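Local coordinates for HIGH affinity ribose transport protein RBSD (Bacillus subtilis, PDB 1OGD) that probably catalyses the interconversion of the beta-pyran and beta-furan forms of D-ribose, working in the cytoplasm as a decamer built from two pentamers, at residues K23-P34 / T105-T114; V64-K74 / Q91-F101. All coordinates share one frame; numbering follows the deposited sequence.

Contact 1 of 2, residues K23-P34 / T105-T114; sequences KIVIADAGLPVP and TKDAKAVIRT. With RIP (beta-D-ribopyranose), chain G.
Lys23 O accepts from Lys109 N at 2.7 Å, a nearly straight bond that joins the segments just ahead of the parallel pairing, in which strand 23-27 runs beside 110-113 at 20°. Ile24 CD1 meets the CD1 tip of Ile112 on a face covered by helices 9-17 and 51-61. Val25 bonds through both backbone atoms, its N to Ala110 O and its O to Ile112 N. Its side chain turns to the other face, where CG2, anti to the carbonyl carbon and beside the backbone N, presses on Ala108 CB at a tight 3.5 Å. Ile26, back on the face of Ile24, lays CG2 across the methyl of Thr114. Ala27 shares the face of Val25, its methyl against Val111 CG1. Ala27 O is gripped twice by Thr114, from opposite faces of the carbonyl plane: by the amide N at 2.9 Å and by the hydroxyl OG1 at 2.8 Å. Beyond the strand, Asp28 closes an Asx turn, OD2 accepting from Gly30 N, and the same carboxylate takes two ribopyranose hydroxyls, O3 on OD1 at a very short 2.5 Å and O2 on OD2 at 2.7 Å. Ala29 O lies in the guanidinium plane of Arg113 and receives NH2 on a lone pair at 3.1 Å; with CG anti to the backbone N (chi1 -175°) and the chain extended to NE, the arginine also salt-bridges Asp41 through NH1. A water joins Pro32 O to Thr105 OG1, itself bonded to Lys102 O. The methyls of Val33 slide past those of Val111, and Pro34 packs on Thr105 and Lys106. In this mixed sheet the turn following strand 23-27, not the strand pair itself, lines one side of the ribose pocket, where His98, Asn122 and His20 of a second subunit also bond the sugar.

Contact 2 of 2, residues V64-K74 / Q91-F101; sequences VEKVIAAAEIK and QEIEYLSHEEF. With RIP (beta-D-ribopyranose), chain G.
A beta-alpha-beta crossover brings strand 66-70 and the outermost strand 92-96 side by side, parallel, at the margin of the mixed sheet. Their ladder runs from Val67 N on Glu92 O at 2.8 Å to Ala71 N on Leu96 O at 2.6 Å. On one face the fully extended Lys66 crosses to Glu94, NZ meeting OE1 at 2.9 Å from above the carboxylate plane in a salt bridge; Ile68 CG2 packs on Leu96 CD1 and Phe101. On the other, Lys74 reaches over Tyr95, its CE 3.3 Å and its NZ 4.0 Å from the ring centroid, a CH-pi and cation-pi pair, while Ile73 CG2 abuts the ring edge. Tyr95 OH is hydrogen-bonded to Glu85 OE2. Replacing Tyr95 with an alanine would probably leave the Lys74 ammonium without its pi partner and Glu85 without the hydroxyl, opening a gap beside Ile73. At the C-terminal ends, Glu72 OE1 accepts the straight N-H of His98 (3.2 Å, 172°). With CG anti to the backbone N (chi1 -174°), the imidazole extends past Ala70 CB to ribopyranose O1, 2.8 Å from NE2. The crossover thus places His98, in the first turn of the following helix, as a sugar ligand at the C-terminal end of its strands.

In the fold
From the N terminus, helix 9-17 leads into strand 23-27 and the turn at Asp28, the first half of contact 1. The chain then passes through strand 38-41 and helix 51-61 to residues 64-74, and after helix 78-87 contact 2 closes the smaller loop with 91-101. Helix 98-104 delivers the chain to 105-114, which closes the larger loop, so contact 2 is nested inside contact 1. The two pairs belong to one mixed sheet, separated by the antiparallel strand 123-127, which bonds to both 23-27 and 64-70. They meet where Leu31 CD1 packs on His98 CE1 at 4.0 Å, and both touch the same ribopyranose.

Contact 1 of 2, residues K23-P34 / T105-T114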
loop_
_atom_site.group_PDB
_atom_site.type_symbol
_atom_site.label_atom_id
_atom_site.label_comp_id
_atom_site.label_asym_id
_atom_site.label_seq_id
_atom_site.Cartn_x
_atom_site.Cartn_y
_atom_site.Cartn_z
ATOM N N LYS A 23 -7.663 -19.693 -16.038
ATOM C CA LYS A 23 -6.571 -20.650 -16.141
ATOM C C LYS A 23 -5.559 -20.590 -15.009
ATOM O O LYS A 23 -5.279 -19.521 -14.458
ATOM C CB LYS A 23 -5.825 -20.425 -17.459
ATOM C CG LYS A 23 -6.715 -20.423 -18.692
ATOM C CD LYS A 23 -5.962 -19.908 -19.905
ATOM C CE LYS A 23 -6.844 -19.874 -21.148
ATOM N NZ LYS A 23 -8.087 -19.059 -20.962
ATOM N N ILE A 24 -5.027 -21.754 -14.650
ATOM C CA ILE A 24 -3.984 -21.835 -13.642
ATOM C C ILE A 24 -2.905 -22.688 -14.294
ATOM O O ILE A 24 -3.191 -23.468 -15.204
ATOM C CB ILE A 24 -4.443 -22.496 -12.315
ATOM C CG1 ILE A 24 -4.838 -23.949 -12.542
ATOM C CG2 ILE A 24 -5.592 -21.704 -11.704
ATOM C CD1 ILE A 24 -5.119 -24.682 -11.246
ATOM N N VAL A 25 -1.668 -22.535 -13.842
ATOM C CA VAL A 25 -0.563 -23.281 -14.419
ATOM C C VAL A 25 0.126 -24.154 -13.381
ATOM O O VAL A 25 0.313 -23.736 -12.241
ATOM C CB VAL A 25 0.492 -22.308 -15.024
ATOM C CG1 VAL A 25 1.633 -23.093 -15.674
ATOM C CG2 VAL A 25 -0.170 -21.389 -16.042
ATOM N N ILE A 26 0.471 -25.378 -13.771
ATOM C CA ILE A 26 1.208 -26.280 -12.895
ATOM C C ILE A 26 2.547 -26.322 -13.605
ATOM O O ILE A 26 2.612 -26.642 -14.791
ATOM C CB ILE A 26 0.599 -27.692 -12.850
ATOM C CG1 ILE A 26 -0.812 -27.629 -12.257
ATOM C CG2 ILE A 26 1.466 -28.592 -11.978
ATOM C CD1 ILE A 26 -1.582 -28.936 -12.358
ATOM N N ALA A 27 3.617 -25.996 -12.896
ATOM C CA ALA A 27 4.919 -25.936 -13.543
ATOM C C ALA A 27 6.017 -26.747 -12.901
ATOM O O ALA A 27 5.936 -27.103 -11.727
ATOM C CB ALA A 27 5.363 -24.474 -13.625
ATOM N N ASP A 28 7.049 -27.044 -13.689
ATOM C CA ASP A 28 8.205 -27.747 -13.163
ATOM C C ASP A 28 9.060 -26.659 -12.515
ATOM O O ASP A 28 8.702 -25.477 -12.571
ATOM C CB ASP A 28 8.965 -28.500 -14.273
ATOM C CG ASP A 28 9.432 -27.599 -15.416
ATOM O OD1 ASP A 28 9.284 -28.034 -16.580
ATOM O OD2 ASP A 28 9.957 -26.489 -15.168
ATOM N N ALA A 29 10.169 -27.045 -11.896
ATOM C CA ALA A 29 11.027 -26.092 -11.204
ATOM C C ALA A 29 11.733 -25.041 -12.067
ATOM O O ALA A 29 12.318 -24.090 -11.533
ATOM C CB ALA A 29 12.056 -26.846 -10.372
ATOM N N GLY A 30 11.667 -25.183 -13.385
ATOM C CA GLY A 30 12.362 -24.233 -14.231
ATOM C C GLY A 30 11.538 -23.206 -14.978
ATOM O O GLY A 30 12.088 -22.216 -15.447
ATOM N N LEU A 31 10.233 -23.417 -15.088
ATOM C CA LEU A 31 9.393 -22.485 -15.828
ATOM C C LEU A 31 9.432 -21.052 -15.283
ATOM O O LEU A 31 9.241 -20.827 -14.089
ATOM C CB LEU A 31 7.940 -22.961 -15.832
ATOM C CG LEU A 31 7.037 -22.172 -16.781
ATOM C CD1 LEU A 31 7.344 -22.587 -18.212
ATOM C CD2 LEU A 31 5.575 -22.436 -16.456
ATOM N N PRO A 32 9.698 -20.068 -16.153
ATOM C CA PRO A 32 9.731 -18.681 -15.674
ATOM C C PRO A 32 8.284 -18.219 -15.463
ATOM O O PRO A 32 7.381 -18.642 -16.190
ATOM C CB PRO A 32 10.414 -17.943 -16.819
ATOM C CG PRO A 32 9.910 -18.698 -18.033
ATOM C CD PRO A 32 10.062 -20.145 -17.581
ATOM N N VAL A 33 8.067 -17.369 -14.466
ATOM C CA VAL A 33 6.730 -16.854 -14.169
ATOM C C VAL A 33 6.620 -15.405 -14.650
ATOM O O VAL A 33 7.391 -14.542 -14.226
ATOM C CB VAL A 33 6.443 -16.903 -12.647
ATOM C CG1 VAL A 33 5.060 -16.319 -12.351
ATOM C CG2 VAL A 33 6.529 -18.336 -12.149
ATOM N N PRO A 34 5.658 -15.118 -15.540
ATOM C CA PRO A 34 5.493 -13.752 -16.046
ATOM C C PRO A 34 5.289 -12.752 -14.905
ATOM O O PRO A 34 4.797 -13.114 -13.833
ATOM C CB PRO A 34 4.256 -13.858 -16.936
ATOM C CG PRO A 34 4.274 -15.304 -17.384
ATOM C CD PRO A 34 4.654 -16.026 -16.121
ATOM N N THR A 105 0.715 -18.299 -20.428
ATOM C CA THR A 105 0.823 -18.234 -18.975
ATOM C C THR A 105 0.674 -16.817 -18.425
ATOM O O THR A 105 0.449 -16.632 -17.232
ATOM C CB THR A 105 2.169 -18.813 -18.467
ATOM O OG1 THR A 105 3.254 -17.987 -18.911
ATOM C CG2 THR A 105 2.360 -20.237 -18.973
ATOM N N LYS A 106 0.802 -15.818 -19.289
ATOM C CA LYS A 106 0.674 -14.430 -18.854
ATOM C C LYS A 106 -0.772 -14.133 -18.447
ATOM O O LYS A 106 -1.044 -13.164 -17.743
ATOM C CB LYS A 106 1.111 -13.486 -19.981
ATOM C CG LYS A 106 2.550 -13.706 -20.435
ATOM C CD LYS A 106 2.922 -12.853 -21.642
ATOM C CE LYS A 106 2.856 -11.366 -21.328
ATOM N NZ LYS A 106 3.250 -10.554 -22.512
ATOM N N ASP A 107 -1.693 -14.986 -18.889
ATOM C CA ASP A 107 -3.113 -14.827 -18.582
ATOM C C ASP A 107 -3.577 -15.680 -17.408
ATOM O O ASP A 107 -4.722 -15.573 -16.973
ATOM C CB ASP A 107 -3.963 -15.167 -19.807
ATOM C CG ASP A 107 -3.885 -14.107 -20.877
ATOM O OD1 ASP A 107 -4.135 -12.927 -20.549
ATOM O OD2 ASP A 107 -3.580 -14.445 -22.041
ATOM N N ALA A 108 -2.688 -16.523 -16.900
ATOM C CA ALA A 108 -3.011 -17.401 -15.782
ATOM C C ALA A 108 -3.276 -16.628 -14.496
ATOM O O ALA A 108 -2.685 -15.573 -14.262
ATOM C CB ALA A 108 -1.878 -18.386 -15.560
ATOM N N LYS A 109 -4.161 -17.164 -13.658
ATOM C CA LYS A 109 -4.485 -16.536 -12.389
ATOM C C LYS A 109 -3.368 -16.851 -11.407
ATOM O O LYS A 109 -3.188 -16.163 -10.408
ATOM C CB LYS A 109 -5.815 -17.074 -11.845
ATOM C CG LYS A 109 -7.014 -16.787 -12.728
ATOM C CD LYS A 109 -7.251 -15.291 -12.857
ATOM C CE LYS A 109 -8.357 -14.982 -13.853
ATOM N NZ LYS A 109 -8.562 -13.510 -14.000
ATOM N N ALA A 110 -2.606 -17.894 -11.701
ATOM C CA ALA A 110 -1.516 -18.292 -10.826
ATOM C C ALA A 110 -0.682 -19.391 -11.458
ATOM O O ALA A 110 -1.137 -20.104 -12.362
ATOM C CB ALA A 110 -2.073 -18.786 -9.487
ATOM N N VAL A 111 0.547 -19.512 -10.974
ATOM C CA VAL A 111 1.457 -20.542 -11.433
ATOM C C VAL A 111 1.818 -21.317 -10.183
ATOM O O VAL A 111 2.228 -20.735 -9.179
ATOM C CB VAL A 111 2.742 -19.952 -12.062
ATOM C CG1 VAL A 111 3.722 -21.076 -12.402
ATOM C CG2 VAL A 111 2.391 -19.171 -13.321
ATOM N N ILE A 112 1.630 -22.633 -10.234
ATOM C CA ILE A 112 1.953 -23.485 -9.104
ATOM C C ILE A 112 3.262 -24.189 -9.435
ATOM O O ILE A 112 3.341 -24.988 -10.369
ATOM C CB ILE A 112 0.829 -24.505 -8.859
ATOM C CG1 ILE A 112 -0.501 -23.758 -8.717
ATOM C CG2 ILE A 112 1.112 -25.294 -7.607
ATOM C CD1 ILE A 112 -1.727 -24.630 -8.823
ATOM N N ARG A 113 4.300 -23.869 -8.672
ATOM C CA ARG A 113 5.611 -24.446 -8.900
ATOM C C ARG A 113 5.795 -25.733 -8.104
ATOM O O ARG A 113 5.663 -25.737 -6.883
ATOM C CB ARG A 113 6.698 -23.434 -8.514
ATOM C CG ARG A 113 8.115 -23.884 -8.829
ATOM C CD ARG A 113 9.113 -22.773 -8.520
ATOM N NE ARG A 113 10.473 -23.121 -8.916
ATOM C CZ ARG A 113 11.494 -23.245 -8.072
ATOM N NH1 ARG A 113 11.324 -23.053 -6.770
ATOM N NH2 ARG A 113 12.695 -23.560 -8.533
ATOM N N THR A 114 6.096 -26.822 -8.806
ATOM C CA THR A 114 6.315 -28.111 -8.160
ATOM C C THR A 114 7.824 -28.356 -8.109
ATOM O O THR A 114 8.608 -27.534 -8.588
ATOM C CB THR A 114 5.659 -29.253 -8.951
ATOM O OG1 THR A 114 6.328 -29.404 -10.208
ATOM C CG2 THR A 114 4.189 -28.951 -9.208
HETATM C C1 RIP G . 11.679 -23.993 -18.755
HETATM C C2 RIP G . 10.925 -25.183 -18.217
HETATM C C3 RIP G . 10.791 -26.234 -19.308
HETATM C C4 RIP G . 12.117 -26.644 -19.939
HETATM C C5 RIP G . 12.797 -25.377 -20.444
HETATM O O1 RIP G . 10.910 -23.279 -19.701
HETATM O O2 RIP G . 11.643 -25.682 -17.110
HETATM O O3 RIP G . 10.113 -27.362 -18.819
HETATM O O4 RIP G . 12.968 -27.259 -18.991
HETATM O O5 RIP G . 12.915 -24.364 -19.420
HETATM O O HOH W 1 -7.199 -16.858 -16.535
HETATM O O HOH W 2 9.246 -22.633 -11.845
HETATM O O HOH W 3 6.079 -18.700 -18.647
#

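Contact 2 of 2, residues V64-K74 / Q91-F101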
loop_
_atom_site.group_PDB
_atom_site.type_symbol
_atom_site.label_atom_id
_atom_site.label_comp_id
_atom_site.label_asym_id
_atom_site.label_seq_id
_atom_site.Cartn_x
_atom_site.Cartn_y
_atom_site.Cartn_z
ATOM N N VAL A 64 -12.067 -29.168 -14.717
ATOM C CA VAL A 64 -11.264 -28.790 -15.877
ATOM C C VAL A 64 -11.958 -29.128 -17.194
ATOM O O VAL A 64 -12.377 -30.269 -17.398
ATOM C CB VAL A 64 -9.904 -29.514 -15.848
ATOM C CG1 VAL A 64 -9.044 -29.052 -17.010
ATOM C CG2 VAL A 64 -9.208 -29.266 -14.504
ATOM N N GLU A 65 -12.083 -28.148 -18.088
ATOM C CA GLU A 65 -12.717 -28.400 -19.379
ATOM C C GLU A 65 -11.711 -28.504 -20.518
ATOM O O GLU A 65 -12.051 -28.948 -21.612
ATOM C CB GLU A 65 -13.748 -27.318 -19.719
ATOM C CG GLU A 65 -13.192 -25.910 -19.839
ATOM C CD GLU A 65 -14.172 -24.950 -20.502
ATOM O OE1 GLU A 65 -15.397 -25.201 -20.431
ATOM O OE2 GLU A 65 -13.719 -23.939 -21.084
ATOM N N LYS A 66 -10.469 -28.104 -20.264
ATOM C CA LYS A 66 -9.440 -28.163 -21.297
ATOM C C LYS A 66 -8.049 -28.069 -20.683
ATOM O O LYS A 66 -7.823 -27.298 -19.748
ATOM C CB LYS A 66 -9.641 -27.025 -22.298
ATOM C CG LYS A 66 -8.643 -26.999 -23.440
ATOM C CD LYS A 66 -8.916 -25.810 -24.347
ATOM C CE LYS A 66 -7.928 -25.738 -25.495
ATOM N NZ LYS A 66 -8.172 -24.547 -26.359
ATOM N N VAL A 67 -7.127 -28.866 -21.212
ATOM C CA VAL A 67 -5.753 -28.885 -20.731
ATOM C C VAL A 67 -4.850 -28.439 -21.871
ATOM O O VAL A 67 -5.109 -28.751 -23.035
ATOM C CB VAL A 67 -5.330 -30.300 -20.287
ATOM C CG1 VAL A 67 -3.952 -30.252 -19.647
ATOM C CG2 VAL A 67 -6.355 -30.875 -19.312
ATOM N N ILE A 68 -3.796 -27.702 -21.538
ATOM C CA ILE A 68 -2.862 -27.216 -22.545
ATOM C C ILE A 68 -1.439 -27.520 -22.105
ATOM O O ILE A 68 -1.039 -27.185 -20.990
ATOM C CB ILE A 68 -3.017 -25.694 -22.756
ATOM C CG1 ILE A 68 -4.465 -25.372 -23.120
ATOM C CG2 ILE A 68 -2.087 -25.216 -23.862
ATOM C CD1 ILE A 68 -4.769 -23.894 -23.203
ATOM N N ALA A 69 -0.684 -28.176 -22.979
ATOM C CA ALA A 69 0.702 -28.522 -22.692
ATOM C C ALA A 69 1.544 -28.216 -23.925
ATOM O O ALA A 69 1.007 -27.932 -24.992
ATOM C CB ALA A 69 0.810 -30.000 -22.331
ATOM N N ALA A 70 2.861 -28.259 -23.778
ATOM C CA ALA A 70 3.748 -27.991 -24.903
ATOM C C ALA A 70 3.994 -29.291 -25.664
ATOM O O ALA A 70 4.192 -30.344 -25.056
ATOM C CB ALA A 70 5.072 -27.411 -24.408
ATOM N N ALA A 71 3.976 -29.214 -26.992
ATOM C CA ALA A 71 4.202 -30.388 -27.831
ATOM C C ALA A 71 5.490 -31.096 -27.415
ATOM O O ALA A 71 5.551 -32.327 -27.365
ATOM C CB ALA A 71 4.281 -29.973 -29.298
ATOM N N GLU A 72 6.511 -30.304 -27.103
ATOM C CA GLU A 72 7.807 -30.826 -26.691
ATOM C C GLU A 72 7.734 -31.899 -25.613
ATOM O O GLU A 72 8.626 -32.746 -25.519
ATOM C CB GLU A 72 8.707 -29.692 -26.188
ATOM C CG GLU A 72 9.165 -28.706 -27.250
ATOM C CD GLU A 72 8.097 -27.712 -27.649
ATOM O OE1 GLU A 72 8.414 -26.796 -28.437
ATOM O OE2 GLU A 72 6.944 -27.838 -27.181
ATOM N N ILE A 73 6.686 -31.868 -24.794
ATOM C CA ILE A 73 6.557 -32.846 -23.718
ATOM C C ILE A 73 6.436 -34.283 -24.232
ATOM O O ILE A 73 6.928 -35.215 -23.600
ATOM C CB ILE A 73 5.346 -32.527 -22.802
ATOM C CG1 ILE A 73 5.474 -33.310 -21.494
ATOM C CG2 ILE A 73 4.041 -32.881 -23.504
ATOM C CD1 ILE A 73 4.356 -33.051 -20.507
ATOM N N LYS A 74 5.790 -34.454 -25.383
ATOM C CA LYS A 74 5.611 -35.778 -25.976
ATOM C C LYS A 74 6.938 -36.443 -26.335
ATOM O O LYS A 74 7.069 -37.663 -26.257
ATOM C CB LYS A 74 4.760 -35.688 -27.243
ATOM C CG LYS A 74 3.307 -35.308 -27.033
ATOM C CD LYS A 74 2.587 -35.284 -28.376
ATOM C CE LYS A 74 1.120 -34.924 -28.238
ATOM N NZ LYS A 74 0.422 -34.927 -29.556
ATOM N N GLN A 91 -11.428 -34.598 -20.905
ATOM C CA GLN A 91 -11.091 -33.232 -21.274
ATOM C C GLN A 91 -10.362 -33.149 -22.606
ATOM O O GLN A 91 -9.772 -34.124 -23.077
ATOM C CB GLN A 91 -10.221 -32.583 -20.195
ATOM C CG GLN A 91 -10.913 -32.380 -18.863
ATOM C CD GLN A 91 -11.297 -33.684 -18.200
ATOM O OE1 GLN A 91 -10.442 -34.526 -17.914
ATOM N NE2 GLN A 91 -12.589 -33.860 -17.950
ATOM N N GLU A 92 -10.416 -31.964 -23.205
ATOM C CA GLU A 92 -9.753 -31.693 -24.471
ATOM C C GLU A 92 -8.302 -31.302 -24.192
ATOM O O GLU A 92 -8.039 -30.356 -23.449
ATOM C CB GLU A 92 -10.462 -30.546 -25.189
ATOM C CG GLU A 92 -9.727 -30.030 -26.409
ATOM C CD GLU A 92 -10.350 -28.767 -26.960
ATOM O OE1 GLU A 92 -9.826 -28.233 -27.960
ATOM O OE2 GLU A 92 -11.364 -28.307 -26.389
ATOM N N ILE A 93 -7.362 -32.033 -24.780
ATOM C CA ILE A 93 -5.951 -31.738 -24.581
ATOM C C ILE A 93 -5.356 -31.098 -25.828
ATOM O O ILE A 93 -5.312 -31.711 -26.893
ATOM C CB ILE A 93 -5.159 -33.010 -24.239
ATOM C CG1 ILE A 93 -5.714 -33.627 -22.955
ATOM C CG2 ILE A 93 -3.686 -32.679 -24.060
ATOM C CD1 ILE A 93 -5.011 -34.898 -22.532
ATOM N N GLU A 94 -4.901 -29.859 -25.686
ATOM C CA GLU A 94 -4.312 -29.123 -26.794
ATOM C C GLU A 94 -2.806 -28.935 -26.594
ATOM O O GLU A 94 -2.347 -28.631 -25.490
ATOM C CB GLU A 94 -5.007 -27.766 -26.932
ATOM C CG GLU A 94 -4.404 -26.853 -27.980
ATOM C CD GLU A 94 -5.153 -25.538 -28.105
ATOM O OE1 GLU A 94 -5.426 -24.908 -27.062
ATOM O OE2 GLU A 94 -5.462 -25.127 -29.243
ATOM N N TYR A 95 -2.042 -29.133 -27.667
ATOM C CA TYR A 95 -0.594 -28.979 -27.621
ATOM C C TYR A 95 -0.138 -27.792 -28.449
ATOM O O TYR A 95 -0.639 -27.558 -29.549
ATOM C CB TYR A 95 0.108 -30.235 -28.136
ATOM C CG TYR A 95 -0.074 -31.438 -27.252
ATOM C CD1 TYR A 95 -1.200 -32.249 -27.369
ATOM C CD2 TYR A 95 0.869 -31.754 -26.281
ATOM C CE1 TYR A 95 -1.381 -33.349 -26.535
ATOM C CE2 TYR A 95 0.700 -32.845 -25.442
ATOM C CZ TYR A 95 -0.427 -33.640 -25.573
ATOM O OH TYR A 95 -0.596 -34.720 -24.737
ATOM N N LEU A 96 0.819 -27.046 -27.911
ATOM C CA LEU A 96 1.364 -25.880 -28.586
ATOM C C LEU A 96 2.869 -25.923 -28.413
ATOM O O LEU A 96 3.384 -26.715 -27.628
ATOM C CB LEU A 96 0.832 -24.596 -27.949
ATOM C CG LEU A 96 -0.678 -24.428 -27.819
ATOM C CD1 LEU A 96 -0.965 -23.149 -27.055
ATOM C CD2 LEU A 96 -1.319 -24.389 -29.194
ATOM N N SER A 97 3.577 -25.077 -29.147
ATOM C CA SER A 97 5.022 -25.027 -29.011
ATOM C C SER A 97 5.264 -24.436 -27.629
ATOM O O SER A 97 4.404 -23.736 -27.093
ATOM C CB SER A 97 5.631 -24.122 -30.086
ATOM O OG SER A 97 5.176 -22.787 -29.946
ATOM N N HIS A 98 6.422 -24.721 -27.047
ATOM C CA HIS A 98 6.741 -24.202 -25.724
ATOM C C HIS A 98 6.683 -22.676 -25.690
ATOM O O HIS A 98 6.307 -22.087 -24.677
ATOM C CB HIS A 98 8.129 -24.668 -25.292
ATOM C CG HIS A 98 8.472 -24.300 -23.884
ATOM N ND1 HIS A 98 7.805 -24.824 -22.795
ATOM C CD2 HIS A 98 9.400 -23.451 -23.384
ATOM C CE1 HIS A 98 8.311 -24.313 -21.686
ATOM N NE2 HIS A 98 9.280 -23.477 -22.015
ATOM N N GLU A 99 7.050 -22.038 -26.797
ATOM C CA GLU A 99 7.035 -20.581 -26.870
ATOM C C GLU A 99 5.624 -20.019 -26.760
ATOM O O GLU A 99 5.390 -19.063 -26.021
ATOM C CB GLU A 99 7.685 -20.101 -28.170
ATOM C CG GLU A 99 9.178 -20.367 -28.240
ATOM C CD GLU A 99 9.922 -19.793 -27.046
ATOM O OE1 GLU A 99 9.822 -18.568 -26.809
ATOM O OE2 GLU A 99 10.609 -20.568 -26.342
ATOM N N GLU A 100 4.687 -20.605 -27.498
ATOM C CA GLU A 100 3.303 -20.150 -27.446
ATOM C C GLU A 100 2.764 -20.421 -26.045
ATOM O O GLU A 100 2.019 -19.616 -25.489
ATOM C CB GLU A 100 2.444 -20.899 -28.462
ATOM C CG GLU A 100 2.894 -20.765 -29.900
ATOM C CD GLU A 100 1.988 -21.534 -30.848
ATOM O OE1 GLU A 100 0.811 -21.133 -30.997
ATOM O OE2 GLU A 100 2.445 -22.545 -31.428
ATOM N N PHE A 101 3.150 -21.566 -25.490
ATOM C CA PHE A 101 2.727 -21.966 -24.154
ATOM C C PHE A 101 3.056 -20.867 -23.144
ATOM O O PHE A 101 2.185 -20.427 -22.388
ATOM C CB PHE A 101 3.439 -23.259 -23.747
ATOM C CG PHE A 101 3.023 -23.789 -22.402
ATOM C CD1 PHE A 101 1.858 -24.534 -22.262
ATOM C CD2 PHE A 101 3.796 -23.538 -21.273
ATOM C CE1 PHE A 101 1.469 -25.022 -21.018
ATOM C CE2 PHE A 101 3.416 -24.021 -20.028
ATOM C CZ PHE A 101 2.250 -24.765 -19.900
HETATM C C1 RIP G . 11.679 -23.993 -18.755
HETATM C C2 RIP G . 10.925 -25.183 -18.217
HETATM C C3 RIP G . 10.791 -26.234 -19.308
HETATM C C4 RIP G . 12.117 -26.644 -19.939
HETATM C C5 RIP G . 12.797 -25.377 -20.444
HETATM O O1 RIP G . 10.910 -23.279 -19.701
HETATM O O2 RIP G . 11.643 -25.682 -17.110
HETATM O O3 RIP G . 10.113 -27.362 -18.819
HETATM O O4 RIP G . 12.968 -27.259 -18.991
HETATM O O5 RIP G . 12.915 -24.364 -19.420
#